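Local structure of dally-like protein (Drosophila melanogaster, 3ODN) at residues N100-R105 / P292-I297; T146-M151 / L176-D181. The protein probably acts as a GPI-anchored cell-surface heparan sulfate proteoglycan of the glypican family, with a role in Hedgehog signalling. The protein carries 2 engineered substitutions. All blocks are in the same frame, centred on the assembly; numbering follows the deposited sequence.

Interaction 1 of 2, residues N100-R105 / P292-I297; sequences NSMFIR and PLNIKI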
loop_
_atom_site.group_PDB
_atom_site.type_symbol
_atom_site.label_atom_id
_atom_site.label_comp_id
_atom_site.label_asym_id
_atom_site.label_seq_id
_atom_site.Cartn_x
_atom_site.Cartn_y
_atom_site.Cartn_z
ATOM N N ASN A 100 -3.187 6.458 28.587
ATOM C CA ASN A 100 -4.107 6.477 29.712
ATOM C C ASN A 100 -3.382 6.291 31.052
ATOM O O ASN A 100 -3.609 7.062 31.993
ATOM C CB ASN A 100 -5.237 5.460 29.519
ATOM C CG ASN A 100 -6.215 5.444 30.678
ATOM O OD1 ASN A 100 -6.039 4.713 31.645
ATOM N ND2 ASN A 100 -7.231 6.299 30.641
ATOM N N SER A 101 -2.497 5.282 31.119
ATOM C CA SER A 101 -1.703 4.957 32.298
ATOM C C SER A 101 -0.817 6.133 32.679
ATOM O O SER A 101 -0.779 6.486 33.856
ATOM C CB SER A 101 -0.873 3.700 32.056
ATOM O OG SER A 101 -1.722 2.586 31.838
ATOM N N MET A 102 -0.134 6.762 31.688
ATOM C CA MET A 102 0.708 7.924 31.950
ATOM C C MET A 102 -0.130 9.089 32.446
ATOM O O MET A 102 0.271 9.758 33.396
ATOM C CB MET A 102 1.494 8.354 30.704
ATOM C CG MET A 102 2.375 9.580 30.947
ATOM S SD MET A 102 3.062 10.345 29.456
ATOM C CE MET A 102 4.533 9.336 29.226
ATOM N N PHE A 103 -1.288 9.325 31.818
ATOM C CA PHE A 103 -2.143 10.466 32.147
ATOM C C PHE A 103 -2.835 10.416 33.518
ATOM O O PHE A 103 -2.840 11.431 34.183
ATOM C CB PHE A 103 -3.016 10.871 30.959
ATOM C CG PHE A 103 -2.385 11.833 29.964
ATOM C CD1 PHE A 103 -2.998 13.048 29.659
ATOM C CD2 PHE A 103 -1.178 11.524 29.331
ATOM C CE1 PHE A 103 -2.409 13.944 28.761
ATOM C CE2 PHE A 103 -0.600 12.416 28.417
ATOM C CZ PHE A 103 -1.223 13.621 28.137
ATOM N N ILE A 104 -3.262 9.217 33.995
ATOM C CA ILE A 104 -3.803 8.941 35.341
ATOM C C ILE A 104 -2.689 9.194 36.372
ATOM O O ILE A 104 -2.934 9.707 37.468
ATOM C CB ILE A 104 -4.312 7.462 35.458
ATOM C CG1 ILE A 104 -5.702 7.282 34.815
ATOM C CG2 ILE A 104 -4.343 6.973 36.916
ATOM C CD1 ILE A 104 -6.190 5.765 34.710
ATOM N N ARG A 105 -1.470 8.781 36.025
ATOM C CA ARG A 105 -0.328 8.911 36.917
ATOM C C ARG A 105 0.176 10.345 37.037
ATOM O O ARG A 105 0.330 10.828 38.146
ATOM C CB ARG A 105 0.764 7.870 36.577
ATOM C CG ARG A 105 0.499 6.526 37.271
ATOM C CD ARG A 105 0.740 5.293 36.420
ATOM N NE ARG A 105 2.160 4.995 36.298
ATOM C CZ ARG A 105 2.778 4.006 36.935
ATOM N NH1 ARG A 105 2.095 3.177 37.712
ATOM N NH2 ARG A 105 4.081 3.823 36.780
ATOM N N PRO A 292 5.191 7.714 20.969
ATOM C CA PRO A 292 5.435 8.738 22.002
ATOM C C PRO A 292 4.381 9.839 22.008
ATOM O O PRO A 292 4.690 10.979 22.369
ATOM C CB PRO A 292 6.794 9.298 21.587
ATOM C CG PRO A 292 6.899 8.996 20.053
ATOM C CD PRO A 292 5.745 8.146 19.665
ATOM N N LEU A 293 3.140 9.513 21.594
ATOM C CA LEU A 293 2.031 10.464 21.497
ATOM C C LEU A 293 1.664 11.083 22.851
ATOM O O LEU A 293 1.362 12.280 22.908
ATOM C CB LEU A 293 0.811 9.858 20.767
ATOM C CG LEU A 293 -0.372 10.793 20.415
ATOM C CD1 LEU A 293 0.092 12.071 19.698
ATOM C CD2 LEU A 293 -1.363 10.067 19.536
ATOM N N ASN A 294 1.795 10.299 23.932
ATOM C CA ASN A 294 1.551 10.755 25.304
ATOM C C ASN A 294 2.518 11.863 25.740
ATOM O O ASN A 294 2.066 12.849 26.334
ATOM C CB ASN A 294 1.510 9.587 26.284
ATOM C CG ASN A 294 2.689 8.643 26.263
ATOM O OD1 ASN A 294 3.747 8.902 25.666
ATOM N ND2 ASN A 294 2.539 7.536 26.975
ATOM N N ILE A 295 3.822 11.736 25.331
ATOM C CA ILE A 295 4.925 12.684 25.562
ATOM C C ILE A 295 4.677 13.982 24.783
ATOM O O ILE A 295 4.863 15.056 25.339
ATOM C CB ILE A 295 6.315 12.039 25.242
ATOM C CG1 ILE A 295 6.667 10.922 26.248
ATOM C CG2 ILE A 295 7.452 13.075 25.165
ATOM C CD1 ILE A 295 7.124 9.604 25.601
ATOM N N LYS A 296 4.237 13.889 23.513
ATOM C CA LYS A 296 3.950 15.068 22.669
ATOM C C LYS A 296 2.770 15.881 23.228
ATOM O O LYS A 296 2.795 17.106 23.175
ATOM C CB LYS A 296 3.663 14.657 21.220
ATOM C CG LYS A 296 4.829 13.996 20.501
ATOM C CD LYS A 296 4.313 13.128 19.330
ATOM C CE LYS A 296 5.347 12.850 18.265
ATOM N NZ LYS A 296 5.037 13.532 16.972
ATOM N N ILE A 297 1.746 15.202 23.763
ATOM C CA ILE A 297 0.572 15.873 24.316
ATOM C C ILE A 297 0.860 16.477 25.713
ATOM O O ILE A 297 0.406 17.592 25.990
ATOM C CB ILE A 297 -0.752 15.045 24.128
ATOM C CG1 ILE A 297 -1.018 14.821 22.622
ATOM C CG2 ILE A 297 -1.978 15.709 24.828
ATOM C CD1 ILE A 297 -1.985 13.821 22.292
#

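Interaction 2 of 2, residues T146-M151 / L176-D181; sequences TLYQKM and LKPFGD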
loop_
_atom_site.group_PDB
_atom_site.type_symbol
_atom_site.label_atom_id
_atom_site.label_comp_id
_atom_site.label_asym_id
_atom_site.label_seq_id
_atom_site.Cartn_x
_atom_site.Cartn_y
_atom_site.Cartn_z
ATOM N N THR A 146 -10.580 22.115 22.482
ATOM C CA THR A 146 -11.297 21.607 23.653
ATOM C C THR A 146 -10.319 21.542 24.839
ATOM O O THR A 146 -10.685 21.924 25.949
ATOM C CB THR A 146 -11.903 20.210 23.328
ATOM O OG1 THR A 146 -12.761 20.306 22.175
ATOM C CG2 THR A 146 -12.668 19.590 24.515
ATOM N N LEU A 147 -9.089 21.060 24.594
ATOM C CA LEU A 147 -8.045 20.929 25.597
ATOM C C LEU A 147 -7.672 22.291 26.179
ATOM O O LEU A 147 -7.587 22.422 27.395
ATOM C CB LEU A 147 -6.830 20.200 24.981
ATOM C CG LEU A 147 -5.624 19.895 25.863
ATOM C CD1 LEU A 147 -5.972 18.942 26.990
ATOM C CD2 LEU A 147 -4.508 19.330 25.040
ATOM N N TYR A 148 -7.538 23.316 25.325
ATOM C CA TYR A 148 -7.239 24.699 25.719
ATOM C C TYR A 148 -8.348 25.347 26.570
ATOM O O TYR A 148 -8.041 26.055 27.535
ATOM C CB TYR A 148 -6.958 25.530 24.448
ATOM C CG TYR A 148 -7.005 27.034 24.604
ATOM C CD1 TYR A 148 -6.130 27.697 25.460
ATOM C CD2 TYR A 148 -7.871 27.805 23.834
ATOM C CE1 TYR A 148 -6.145 29.085 25.578
ATOM C CE2 TYR A 148 -7.875 29.197 23.922
ATOM C CZ TYR A 148 -7.019 29.833 24.804
ATOM O OH TYR A 148 -7.032 31.206 24.903
ATOM N N GLN A 149 -9.624 25.150 26.177
ATOM C CA GLN A 149 -10.772 25.734 26.872
ATOM C C GLN A 149 -10.910 25.163 28.265
ATOM O O GLN A 149 -11.049 25.940 29.221
ATOM C CB GLN A 149 -12.065 25.583 26.061
ATOM C CG GLN A 149 -12.338 26.776 25.141
ATOM C CD GLN A 149 -13.628 26.588 24.400
ATOM O OE1 GLN A 149 -14.721 26.758 24.946
ATOM N NE2 GLN A 149 -13.535 26.201 23.147
ATOM N N LYS A 150 -10.767 23.816 28.384
ATOM C CA LYS A 150 -10.796 23.076 29.645
ATOM C C LYS A 150 -9.672 23.556 30.552
ATOM O O LYS A 150 -9.906 23.821 31.726
ATOM C CB LYS A 150 -10.617 21.563 29.402
ATOM C CG LYS A 150 -11.762 20.875 28.677
ATOM C CD LYS A 150 -13.045 20.762 29.480
ATOM C CE LYS A 150 -13.979 19.775 28.831
ATOM N NZ LYS A 150 -13.435 18.392 28.885
ATOM N N MET A 151 -8.457 23.664 30.000
ATOM C CA MET A 151 -7.264 24.075 30.734
ATOM C C MET A 151 -7.264 25.538 31.144
ATOM O O MET A 151 -6.726 25.847 32.207
ATOM C CB MET A 151 -5.993 23.726 29.959
ATOM C CG MET A 151 -5.634 22.269 30.037
ATOM S SD MET A 151 -4.118 21.922 29.147
ATOM C CE MET A 151 -2.915 22.672 30.281
ATOM N N LEU A 176 -3.112 33.364 19.795
ATOM C CA LEU A 176 -2.371 33.314 21.062
ATOM C C LEU A 176 -1.325 32.199 21.181
ATOM O O LEU A 176 -0.370 32.364 21.948
ATOM C CB LEU A 176 -3.337 33.275 22.272
ATOM C CG LEU A 176 -4.383 34.405 22.383
ATOM C CD1 LEU A 176 -5.394 34.107 23.473
ATOM C CD2 LEU A 176 -3.738 35.769 22.626
ATOM N N LYS A 177 -1.504 31.074 20.433
ATOM C CA LYS A 177 -0.636 29.881 20.433
ATOM C C LYS A 177 -0.381 29.388 21.873
ATOM O O LYS A 177 0.698 29.635 22.420
ATOM C CB LYS A 177 0.660 30.114 19.632
ATOM C CG LYS A 177 0.521 29.802 18.145
ATOM C CD LYS A 177 1.618 30.472 17.329
ATOM C CE LYS A 177 1.455 30.247 15.847
ATOM N NZ LYS A 177 1.992 28.927 15.418
ATOM N N PRO A 178 -1.400 28.765 22.527
ATOM C CA PRO A 178 -1.244 28.373 23.938
ATOM C C PRO A 178 -0.304 27.208 24.166
ATOM O O PRO A 178 0.389 27.171 25.180
ATOM C CB PRO A 178 -2.676 28.040 24.378
ATOM C CG PRO A 178 -3.561 28.510 23.259
ATOM C CD PRO A 178 -2.748 28.418 22.036
ATOM N N PHE A 179 -0.302 26.250 23.228
ATOM C CA PHE A 179 0.529 25.059 23.262
ATOM C C PHE A 179 1.726 25.241 22.312
ATOM O O PHE A 179 2.436 24.280 21.990
ATOM C CB PHE A 179 -0.309 23.844 22.842
ATOM C CG PHE A 179 -1.642 23.672 23.534
ATOM C CD1 PHE A 179 -2.827 23.701 22.809
ATOM C CD2 PHE A 179 -1.711 23.423 24.902
ATOM C CE1 PHE A 179 -4.054 23.502 23.442
ATOM C CE2 PHE A 179 -2.941 23.233 25.534
ATOM C CZ PHE A 179 -4.100 23.263 24.799
ATOM N N GLY A 180 1.935 26.486 21.888
ATOM C CA GLY A 180 3.008 26.869 20.985
ATOM C C GLY A 180 2.746 26.399 19.573
ATOM O O GLY A 180 1.647 26.608 19.049
ATOM N N ASP A 181 3.758 25.772 18.949
ATOM C CA ASP A 181 3.643 25.241 17.583
ATOM C C ASP A 181 3.327 23.735 17.491
ATOM O O ASP A 181 3.325 23.190 16.387
ATOM C CB ASP A 181 4.828 25.658 16.700
ATOM C CG ASP A 181 4.437 26.642 15.611
ATOM O OD1 ASP A 181 4.047 26.188 14.513
ATOM O OD2 ASP A 181 4.526 27.868 15.856
#

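Interaction 1 of 2, residues N100-R105 / P292-I297
M102 and N294 face each other where two helices of the elongated, all-helical glypican core meet. Segment 100-105 belongs to the long helix 48-106, close to its C-terminal end. P292 is the N-cap of helix 293-306, so the second segment is that helix's first turn. The short axes come within 10.2 Å and their N-to-C directions differ by 38°. The nearest CA atoms are M102 CA and N294 CA, 7.3 Å apart.

The side chain of M102 crosses that of N294 at about a right angle. M102 CG lies anti to the backbone N (chi1 179°), and the chain bends at chi3, which swings CE over the amide. The thioether rests there: M102 SD is 3.6 Å from N294 CG, and M102 CE is 3.5 Å from N294 ND2. M102 CE also touches I295 CG1. These are van der Waals contacts, and no hydrogen bond joins the two segments. The buried N294 amide finds its polar partners along its own and the long helix. N294 OD1 takes a weak bond from I295 N, and N294 ND2 gives a weak one to Q98 O.

F103 extends its ring tip to the same turn. The F103 ring and the N294 amide cross obliquely, with their planes 9° apart. F103 is also part of an aromatic cluster: it stacks on F99 and meets Y107, Y111 and F118. F103 CZ touches I297 CG2 at 4.0 Å. The F103 ring turns its edge to a main-chain carbonyl: N294 O lies in the ring plane, 3.4 Å from F103 CE2.

Interaction 2 of 2, residues T146-M151 / L176-D181
Y148 and F179 each send a ring across this contact, between helix 136-155 and the turn that links helix 163-176 to helix 182-214. The Y148 ring carries P178 on one face. P178 CG sits 3.7 Å from the ring centroid, 24° off the normal and displaced toward the rim, which makes a CH-pi contact. The nearest ring atoms are Y148 CD1 and CE1. Farther out, Y148 OH meets L176 CD1 at 3.6 Å, so the tyrosine also reaches the last residue of helix 163-176.

F179 points its tip at the helix backbone. F179 CZ lies 3.5 Å from Y148 N, which is in the plane of the ring. L147 CG reaches the same CZ at 3.8 Å, and Y148 CB touches both CE1 and CZ. The M151 chain runs extended to its sulfur (chi2 -179°), which lies at the edge of the F179 ring. M151 SD is 4.0 Å from F179 CE2, an edge-on Met-aromatic contact.

The connection breaks helical geometry at K177, whose phi is positive. P178 and F179 follow directly and both aim CB at helix 136-155. K177 NZ bonds D181 OD2 at 2.8 Å, approaching from above the carboxylate plane, and also pairs with D184. The K177-D181 bridge joins the loop's two ends, on the side turned from helix 136-155. Helix 293-306 adds a further layer: F304 touches M151 and P178, and N303 ND2 bonds F179 O.

No hydrogen bond crosses between the segments. The fit rests on dispersion and CH-pi contacts of two rings, while the charged pair lies away from that interface.

How the interactions relate
Both contacts are mostly buried and lie toward the same end of the chain, their centres about 17 Å apart. Interaction 1 reaches the surface at I295, whereas no touching residue of interaction 2 is fully exposed. Helix 293-306 connects them: its first turn forms one side of interaction 1, and its later residues A300, I301 and F304 pack on interaction 2. F118 of helix 115-131 also serves both, meeting F103 in the first and L147 in the second. Interaction 1 joins two helices far apart in sequence and includes a buried amide. Interaction 2 sets a helix against a nearby interhelical turn, with an apolar centre and a salt bridge outside it. Each includes a methionine.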